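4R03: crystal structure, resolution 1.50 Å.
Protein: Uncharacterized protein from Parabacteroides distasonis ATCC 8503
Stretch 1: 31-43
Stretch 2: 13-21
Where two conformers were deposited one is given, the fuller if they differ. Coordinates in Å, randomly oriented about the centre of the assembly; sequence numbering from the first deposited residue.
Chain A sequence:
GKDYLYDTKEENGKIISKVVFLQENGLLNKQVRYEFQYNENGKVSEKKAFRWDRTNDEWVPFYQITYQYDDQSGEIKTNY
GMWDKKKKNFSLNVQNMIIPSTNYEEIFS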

ATOM      1  N   GLN A  31      -3.745  -3.491  11.741  1.00 11.40           N
ATOM      2  CA  GLN A  31      -4.339  -2.294  11.162  1.00 10.76           C
ATOM      3  C   GLN A  31      -4.405  -2.342   9.652  1.00 12.07           C
ATOM      4  O   GLN A  31      -5.466  -2.101   9.062  1.00 13.42           O
ATOM      5  CB  GLN A  31      -3.579  -1.020  11.571  1.00 12.58           C
ATOM      6  CG  GLN A  31      -4.224   0.249  11.150  1.00 14.24           C
ATOM      7  CD  GLN A  31      -3.419   1.403  11.566  1.00 18.69           C
ATOM      8  OE1 GLN A  31      -2.262   1.504  11.188  1.00 20.01           O
ATOM      9  NE2 GLN A  31      -4.002   2.325  12.294  1.00 20.91           N
ATOM     10  N   VAL A  32      -3.278  -2.564   8.979  1.00 10.74           N
ATOM     11  CA  VAL A  32      -3.247  -2.535   7.531  1.00 10.22           C
ATOM     12  C   VAL A  32      -2.121  -3.427   7.043  1.00 10.36           C
ATOM     13  O   VAL A  32      -1.108  -3.557   7.741  1.00 10.99           O
ATOM     14  CB  VAL A  32      -3.137  -1.065   6.974  1.00 10.73           C
ATOM     15  CG1 VAL A  32      -1.914  -0.339   7.493  1.00 11.07           C
ATOM     16  CG2 VAL A  32      -3.187  -1.018   5.494  1.00 11.98           C
ATOM     17  N   ARG A  33      -2.290  -4.029   5.871  1.00 10.49           N
ATOM     18  CA  ARG A  33      -1.285  -4.815   5.168  1.00 10.62           C
ATOM     19  C   ARG A  33      -1.096  -4.228   3.775  1.00 11.49           C
ATOM     20  O   ARG A  33      -2.035  -3.948   3.083  1.00 11.82           O
ATOM     21  CB  ARG A  33      -1.720  -6.271   5.039  1.00 11.84           C
ATOM     22  CG  ARG A  33      -0.788  -7.144   4.205  1.00 12.69           C
ATOM     23  CD  ARG A  33      -1.349  -8.564   4.104  1.00 16.16           C
ATOM     24  NE  ARG A  33      -0.487  -9.347   3.199  1.00 17.24           N
ATOM     25  CZ  ARG A  33       0.539 -10.049   3.591  1.00 19.78           C
ATOM     26  NH1 ARG A  33       0.825 -10.205   4.864  1.00 25.64           N
ATOM     27  NH2 ARG A  33       1.255 -10.650   2.656  1.00 22.01           N
ATOM     28  N   TYR A  34       0.174  -4.019   3.415  1.00 11.22           N
ATOM     29  CA  TYR A  34       0.542  -3.509   2.105  1.00 10.53           C
ATOM     30  C   TYR A  34       1.286  -4.611   1.355  1.00 11.97           C
ATOM     31  O   TYR A  34       2.131  -5.327   1.922  1.00 12.29           O
ATOM     32  CB  TYR A  34       1.446  -2.321   2.221  1.00 10.80           C
ATOM     33  CG  TYR A  34       0.868  -1.169   2.984  1.00 11.92           C
ATOM     34  CD1 TYR A  34      -0.192  -0.469   2.486  1.00 13.04           C
ATOM     35  CD2 TYR A  34       1.396  -0.766   4.190  1.00 13.56           C
ATOM     36  CE1 TYR A  34      -0.704   0.601   3.170  1.00 12.82           C
ATOM     37  CE2 TYR A  34       0.851   0.296   4.923  1.00 13.90           C
ATOM     38  CZ  TYR A  34      -0.166   1.032   4.358  1.00 13.71           C
ATOM     39  OH  TYR A  34      -0.715   2.114   5.067  1.00 15.85           O
ATOM     40  N   GLU A  35       1.012  -4.743   0.069  1.00 11.88           N
ATOM     41  CA  GLU A  35       1.748  -5.658  -0.826  1.00 11.68           C
ATOM     42  C   GLU A  35       2.227  -4.842  -2.008  1.00 12.54           C
ATOM     43  O   GLU A  35       1.491  -3.980  -2.520  1.00 13.63           O
ATOM     44  CB  GLU A  35       0.872  -6.785  -1.277  1.00 13.33           C
ATOM     45  CG  GLU A  35       0.411  -7.694  -0.154  1.00 15.93           C
ATOM     46  CD  GLU A  35      -0.371  -8.912  -0.600  1.00 22.10           C
ATOM     47  OE1 GLU A  35      -0.774  -8.978  -1.774  1.00 22.72           O
ATOM     48  OE2 GLU A  35      -0.656  -9.770   0.296  1.00 22.76           O
ATOM     49  N   PHE A  36       3.437  -5.141  -2.470  1.00 12.02           N
ATOM     50  CA  PHE A  36       4.107  -4.335  -3.505  1.00 11.67           C
ATOM     51  C   PHE A  36       4.518  -5.206  -4.667  1.00 13.02           C
ATOM     52  O   PHE A  36       5.022  -6.326  -4.510  1.00 14.69           O
ATOM     53  CB  PHE A  36       5.365  -3.658  -2.936  1.00 11.51           C
ATOM     54  CG  PHE A  36       5.115  -2.789  -1.751  1.00 11.43           C
ATOM     55  CD1 PHE A  36       4.741  -1.453  -1.923  1.00 12.88           C
ATOM     56  CD2 PHE A  36       5.156  -3.297  -0.468  1.00 11.24           C
ATOM     57  CE1 PHE A  36       4.475  -0.656  -0.809  1.00 12.33           C
ATOM     58  CE2 PHE A  36       4.883  -2.511   0.620  1.00 11.45           C
ATOM     59  CZ  PHE A  36       4.529  -1.183   0.448  1.00 12.27           C
ATOM     60  N   GLN A  37       4.334  -4.641  -5.848  1.00 13.66           N
ATOM     61  CA  GLN A  37       4.888  -5.223  -7.070  0.50 15.04           C
ATOM     62  C   GLN A  37       5.749  -4.167  -7.777  1.00 14.55           C
ATOM     63  O   GLN A  37       5.644  -2.977  -7.525  1.00 14.71           O
ATOM     64  CB  GLN A  37       3.776  -5.769  -7.973  0.50 16.64           C
ATOM     65  CG  GLN A  37       2.936  -6.907  -7.348  0.50 18.64           C
ATOM     66  CD  GLN A  37       1.912  -7.518  -8.326  0.50 21.74           C
ATOM     67  OE1 GLN A  37       2.270  -8.085  -9.356  0.50 24.28           O
ATOM     68  NE2 GLN A  37       0.644  -7.405  -7.997  0.50 25.19           N
ATOM     69  N   TYR A  38       6.647  -4.659  -8.655  1.00 14.50           N
ATOM     70  CA  TYR A  38       7.715  -3.835  -9.228  1.00 14.36           C
ATOM     71  C   TYR A  38       7.725  -3.928 -10.767  1.00 16.29           C
ATOM     72  O   TYR A  38       7.390  -4.959 -11.318  1.00 17.92           O
ATOM     73  CB  TYR A  38       9.086  -4.291  -8.703  1.00 15.08           C
ATOM     74  CG  TYR A  38       9.184  -4.006  -7.242  1.00 12.67           C
ATOM     75  CD1 TYR A  38       8.673  -4.925  -6.328  1.00 13.15           C
ATOM     76  CD2 TYR A  38       9.750  -2.866  -6.745  1.00 12.99           C
ATOM     77  CE1 TYR A  38       8.714  -4.646  -4.954  1.00 12.38           C
ATOM     78  CE2 TYR A  38       9.783  -2.575  -5.397  1.00 13.68           C
ATOM     79  CZ  TYR A  38       9.282  -3.530  -4.494  1.00 12.23           C
ATOM     80  OH  TYR A  38       9.317  -3.148  -3.161  1.00 14.17           O
ATOM     81  N   ASN A  39       8.093  -2.796 -11.385  1.00 18.06           N
ATOM     82  CA  ASN A  39       8.300  -2.777 -12.857  1.00 19.59           C
ATOM     83  C   ASN A  39       9.689  -3.312 -13.225  1.00 24.34           C
ATOM     84  O   ASN A  39      10.512  -3.653 -12.350  1.00 21.97           O
ATOM     85  CB  ASN A  39       8.024  -1.386 -13.423  1.00 19.96           C
ATOM     86  CG  ASN A  39       8.990  -0.335 -12.990  1.00 17.95           C
ATOM     87  OD1 ASN A  39      10.154  -0.600 -12.678  1.00 21.13           O
ATOM     88  ND2 ASN A  39       8.538   0.930 -12.982  1.00 20.62           N
ATOM     89  N   GLU A  40       9.955  -3.368 -14.533  1.00 28.11           N
ATOM     90  CA  GLU A  40      11.223  -3.929 -15.038  0.50 29.87           C
ATOM     91  C   GLU A  40      12.438  -3.122 -14.609  1.00 27.77           C
ATOM     92  O   GLU A  40      13.564  -3.619 -14.623  1.00 32.13           O
ATOM     93  CB  GLU A  40      11.177  -4.057 -16.579  0.50 31.92           C
ATOM     94  CG  GLU A  40      11.207  -2.735 -17.342  0.50 34.07           C
ATOM     95  CD  GLU A  40      11.173  -2.933 -18.865  0.50 38.00           C
ATOM     96  OE1 GLU A  40      11.679  -3.982 -19.343  0.50 37.49           O
ATOM     97  OE2 GLU A  40      10.648  -2.039 -19.568  0.50 38.78           O
ATOM     98  N   ASN A  41      12.252  -1.864 -14.222  1.00 27.59           N
ATOM     99  CA  ASN A  41      13.323  -1.051 -13.705  1.00 27.01           C
ATOM    100  C   ASN A  41      13.542  -1.172 -12.205  1.00 25.55           C
ATOM    101  O   ASN A  41      14.377  -0.471 -11.624  1.00 25.13           O
ATOM    102  CB  ASN A  41      13.113   0.396 -14.074  1.00 32.84           C
ATOM    103  CG  ASN A  41      13.108   0.600 -15.576  1.00 39.79           C
ATOM    104  OD1 ASN A  41      13.717  -0.185 -16.332  1.00 43.22           O
ATOM    105  ND2 ASN A  41      12.397   1.629 -16.019  1.00 39.71           N
ATOM    106  N   GLY A  42      12.737  -2.015 -11.567  1.00 24.30           N
ATOM    107  CA  GLY A  42      12.917  -2.236 -10.148  1.00 22.70           C
ATOM    108  C   GLY A  42      12.265  -1.187  -9.268  1.00 20.32           C
ATOM    109  O   GLY A  42      12.547  -1.096  -8.080  1.00 20.02           O
ATOM    110  N   LYS A  43      11.378  -0.384  -9.856  1.00 19.28           N
ATOM    111  CA  LYS A  43      10.614   0.584  -9.101  1.00 19.46           C
ATOM    112  C   LYS A  43       9.180   0.067  -8.834  1.00 16.73           C
ATOM    113  O   LYS A  43       8.619  -0.696  -9.602  1.00 16.63           O
ATOM    114  CB  LYS A  43      10.546   1.933  -9.831  1.00 23.25           C
ATOM    115  CG  LYS A  43      11.953   2.546 -10.097  1.00 29.34           C
ATOM    116  CD  LYS A  43      11.890   4.068 -10.257  1.00 38.22           C
ATOM    117  CE  LYS A  43      12.991   4.644 -11.185  1.00 47.84           C
ATOM    118  NZ  LYS A  43      12.439   5.164 -12.519  1.00 48.43           N
TER
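Stretch 2 13-21: GKIISKVVF

The shortest polar contact is made by a side chain: Tyr38 OH donates to Ile15 O at 2.6 Å, closing the end of the pairing where main-chain bonds have run out. A water supports the same corner, accepting from Ile15 N at 3.0 Å and donating to Tyr38 OH at 2.8 Å, so one phenol serves both polar groups of a single residue, one directly and one through solvent.

The rest of the polar framework is backbone. Residues 14-21 form a strand, extended except at Ile16 (phi/psi -104/-32), that runs antiparallel to strand 31-38, the two N-to-C directions differing by 165° (signed crossing angle -165°) and the axes approaching to 4.6 Å. The pairs alternate as the rules of an antiparallel ladder require. At Tyr34 and Lys18 the exchange is mutual, Tyr34 N to Lys18 O at 2.8 Å and Lys18 N to Tyr34 O at 2.9 Å. At Val32 and Val20 the exchange is uneven: Val20 N reaches Val32 O at 2.8 Å and almost straight, while the return bond, Val32 N to Val20 O, is weak at 3.3 Å. Val20 O also accepts from Gln31 N at 2.8 Å, and Gln31, with phi/psi of -107/-55, departs from extended geometry there. Toward the other end, Phe36 N donates to Ile16 O at 3.1 Å. Between these bonded pairs lie the narrow ones, Arg33 with Val19 and Glu35 with Ser17, each with CA atoms 4.4 Å apart; here CA-H...O contacts fill in, the shortest from Ser17 CA to Tyr34 O at 3.1 Å.

The register sorts the side chains onto two faces. Arg33, Glu35, Ser17 and Val19 share one. There Arg33 is held along its own strand by a salt bridge, Arg33 NE to Glu35 OE2 at 2.9 Å, and its guanidinium lies with one face over Ser17 CB, 3.8 Å from Arg33 NH2; Val19 CG2 is 3.7 Å from Arg33 NH1. Val32, Tyr34, Lys18 and Val20 occupy the other face, where buried Val20 packs its CG2 against Val32 CG1 at 3.8 Å and Tyr34 CE2 at 4.2 Å.

Past the ladder, packing surrounds the polar corner at Ile15. Phe36 CD2 meets Ile15 CG2 at 3.8 Å, and Lys14 lays its aliphatic chain over the Tyr38 ring, Lys14 CB standing 3.8 Å from Tyr38 CZ. The chain ends near the turn, with Lys14 CE 3.9 Å from Gly42 CA. Gly42 follows from its backbone: at phi/psi of 83/14 a CB would jam against the preceding carbonyl oxygen.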

ATOM      1  N   GLY A  13      16.462  -7.690  -2.356  1.00 10.83           N
ATOM      2  CA  GLY A  13      16.484  -6.316  -2.004  1.00 12.01           C
ATOM      3  C   GLY A  13      15.160  -5.549  -1.943  1.00 12.02           C
ATOM      4  O   GLY A  13      15.212  -4.319  -1.770  1.00 13.99           O
ATOM      5  N   LYS A  14      14.046  -6.215  -2.204  1.00 11.32           N
ATOM      6  CA  LYS A  14      12.761  -5.509  -2.395  1.00 12.19           C
ATOM      7  C   LYS A  14      11.764  -5.903  -1.325  1.00 11.22           C
ATOM      8  O   LYS A  14      11.531  -7.077  -1.020  1.00 11.40           O
ATOM      9  CB  LYS A  14      12.197  -5.855  -3.765  1.00 13.59           C
ATOM     10  CG  LYS A  14      13.026  -5.206  -4.908  1.00 15.60           C
ATOM     11  CD  LYS A  14      12.509  -5.662  -6.190  1.00 17.41           C
ATOM     12  CE  LYS A  14      13.153  -4.902  -7.367  1.00 18.72           C
ATOM     13  NZ  LYS A  14      14.615  -5.227  -7.458  1.00 20.89           N
ATOM     14  N   ILE A  15      11.135  -4.868  -0.763  1.00 11.75           N
ATOM     15  CA  ILE A  15       9.962  -5.099   0.092  1.00 11.58           C
ATOM     16  C   ILE A  15       8.809  -5.675  -0.684  1.00 11.14           C
ATOM     17  O   ILE A  15       8.386  -5.095  -1.713  1.00 12.20           O
ATOM     18  CB  ILE A  15       9.541  -3.784   0.809  1.00 12.69           C
ATOM     19  CG1 ILE A  15      10.649  -3.245   1.661  1.00 13.83           C
ATOM     20  CG2 ILE A  15       8.283  -3.978   1.593  1.00 12.88           C
ATOM     21  CD1 ILE A  15      10.355  -1.833   2.252  1.00 16.69           C
ATOM     22  N   ILE A  16       8.275  -6.793  -0.239  1.00 10.50           N
ATOM     23  CA  ILE A  16       7.120  -7.438  -0.847  1.00 11.84           C
ATOM     24  C   ILE A  16       5.850  -7.239  -0.048  1.00 11.75           C
ATOM     25  O   ILE A  16       4.750  -7.184  -0.618  1.00 11.97           O
ATOM     26  CB  ILE A  16       7.382  -8.881  -1.214  1.00 13.61           C
ATOM     27  CG1 ILE A  16       7.674  -9.732  -0.017  1.00 14.77           C
ATOM     28  CG2 ILE A  16       8.416  -8.942  -2.382  1.00 15.37           C
ATOM     29  CD1 ILE A  16       7.752 -11.262  -0.304  1.00 17.16           C
ATOM     30  N   SER A  17       5.953  -7.151   1.274  1.00 11.17           N
ATOM     31  CA  SER A  17       4.791  -6.885   2.104  1.00 10.79           C
ATOM     32  C   SER A  17       5.192  -6.193   3.387  1.00 11.19           C
ATOM     33  O   SER A  17       6.307  -6.327   3.880  1.00 10.48           O
ATOM     34  CB  SER A  17       4.054  -8.158   2.459  1.00 11.64           C
ATOM     35  OG  SER A  17       4.826  -9.045   3.268  1.00 12.70           O
ATOM     36  N   LYS A  18       4.253  -5.447   3.946  1.00 10.93           N
ATOM     37  CA  LYS A  18       4.444  -4.801   5.240  0.70 11.27           C
ATOM     38  C   LYS A  18       3.094  -4.850   5.963  1.00 11.76           C
ATOM     39  O   LYS A  18       2.080  -4.385   5.395  1.00 13.37           O
ATOM     40  CB  LYS A  18       4.911  -3.363   5.080  0.70 12.47           C
ATOM     41  CG  LYS A  18       5.124  -2.594   6.365  0.70 14.44           C
ATOM     42  CD  LYS A  18       5.703  -1.143   6.105  0.70 16.41           C
ATOM     43  CE  LYS A  18       7.050  -1.142   5.387  0.70 19.92           C
ATOM     44  NZ  LYS A  18       7.890   0.156   5.387  0.70 20.14           N
ATOM     45  N   VAL A  19       3.099  -5.340   7.193  1.00 11.04           N
ATOM     46  CA  VAL A  19       1.933  -5.321   8.081  1.00 11.08           C
ATOM     47  C   VAL A  19       2.165  -4.338   9.191  1.00 11.13           C
ATOM     48  O   VAL A  19       3.225  -4.355   9.848  1.00 11.53           O
ATOM     49  CB  VAL A  19       1.621  -6.723   8.636  1.00 11.52           C
ATOM     50  CG1 VAL A  19       0.444  -6.657   9.631  1.00 12.94           C
ATOM     51  CG2 VAL A  19       1.290  -7.656   7.478  1.00 12.54           C
ATOM     52  N   VAL A  20       1.163  -3.492   9.446  1.00 10.91           N
ATOM     53  CA  VAL A  20       1.196  -2.541  10.552  1.00 10.43           C
ATOM     54  C   VAL A  20       0.229  -2.992  11.612  1.00 11.40           C
ATOM     55  O   VAL A  20      -0.972  -3.205  11.314  1.00 10.83           O
ATOM     56  CB  VAL A  20       0.765  -1.124  10.095  1.00 12.41           C
ATOM     57  CG1 VAL A  20       0.849  -0.128  11.263  1.00 14.17           C
ATOM     58  CG2 VAL A  20       1.584  -0.663   8.914  1.00 11.94           C
ATOM     59  N   PHE A  21       0.734  -3.163  12.827  1.00 10.95           N
ATOM     60  CA  PHE A  21      -0.054  -3.436  14.020  1.00 11.42           C
ATOM     61  C   PHE A  21      -0.146  -2.162  14.880  1.00 12.02           C
ATOM     62  O   PHE A  21       0.877  -1.477  15.112  1.00 12.93           O
ATOM     63  CB  PHE A  21       0.534  -4.521  14.881  1.00 12.59           C
ATOM     64  CG  PHE A  21       0.669  -5.855  14.228  1.00 12.83           C
ATOM     65  CD1 PHE A  21       1.747  -6.132  13.431  1.00 14.20           C
ATOM     66  CD2 PHE A  21      -0.218  -6.893  14.528  1.00 14.74           C
ATOM     67  CE1 PHE A  21       1.891  -7.393  12.871  1.00 14.56           C
ATOM     68  CE2 PHE A  21      -0.037  -8.154  13.951  1.00 16.43           C
ATOM     69  CZ  PHE A  21       0.973  -8.372  13.122  1.00 14.97           C
TER
HETATM   70  O   HOH W   1      11.709  -2.217  -1.974  1.00 15.82           O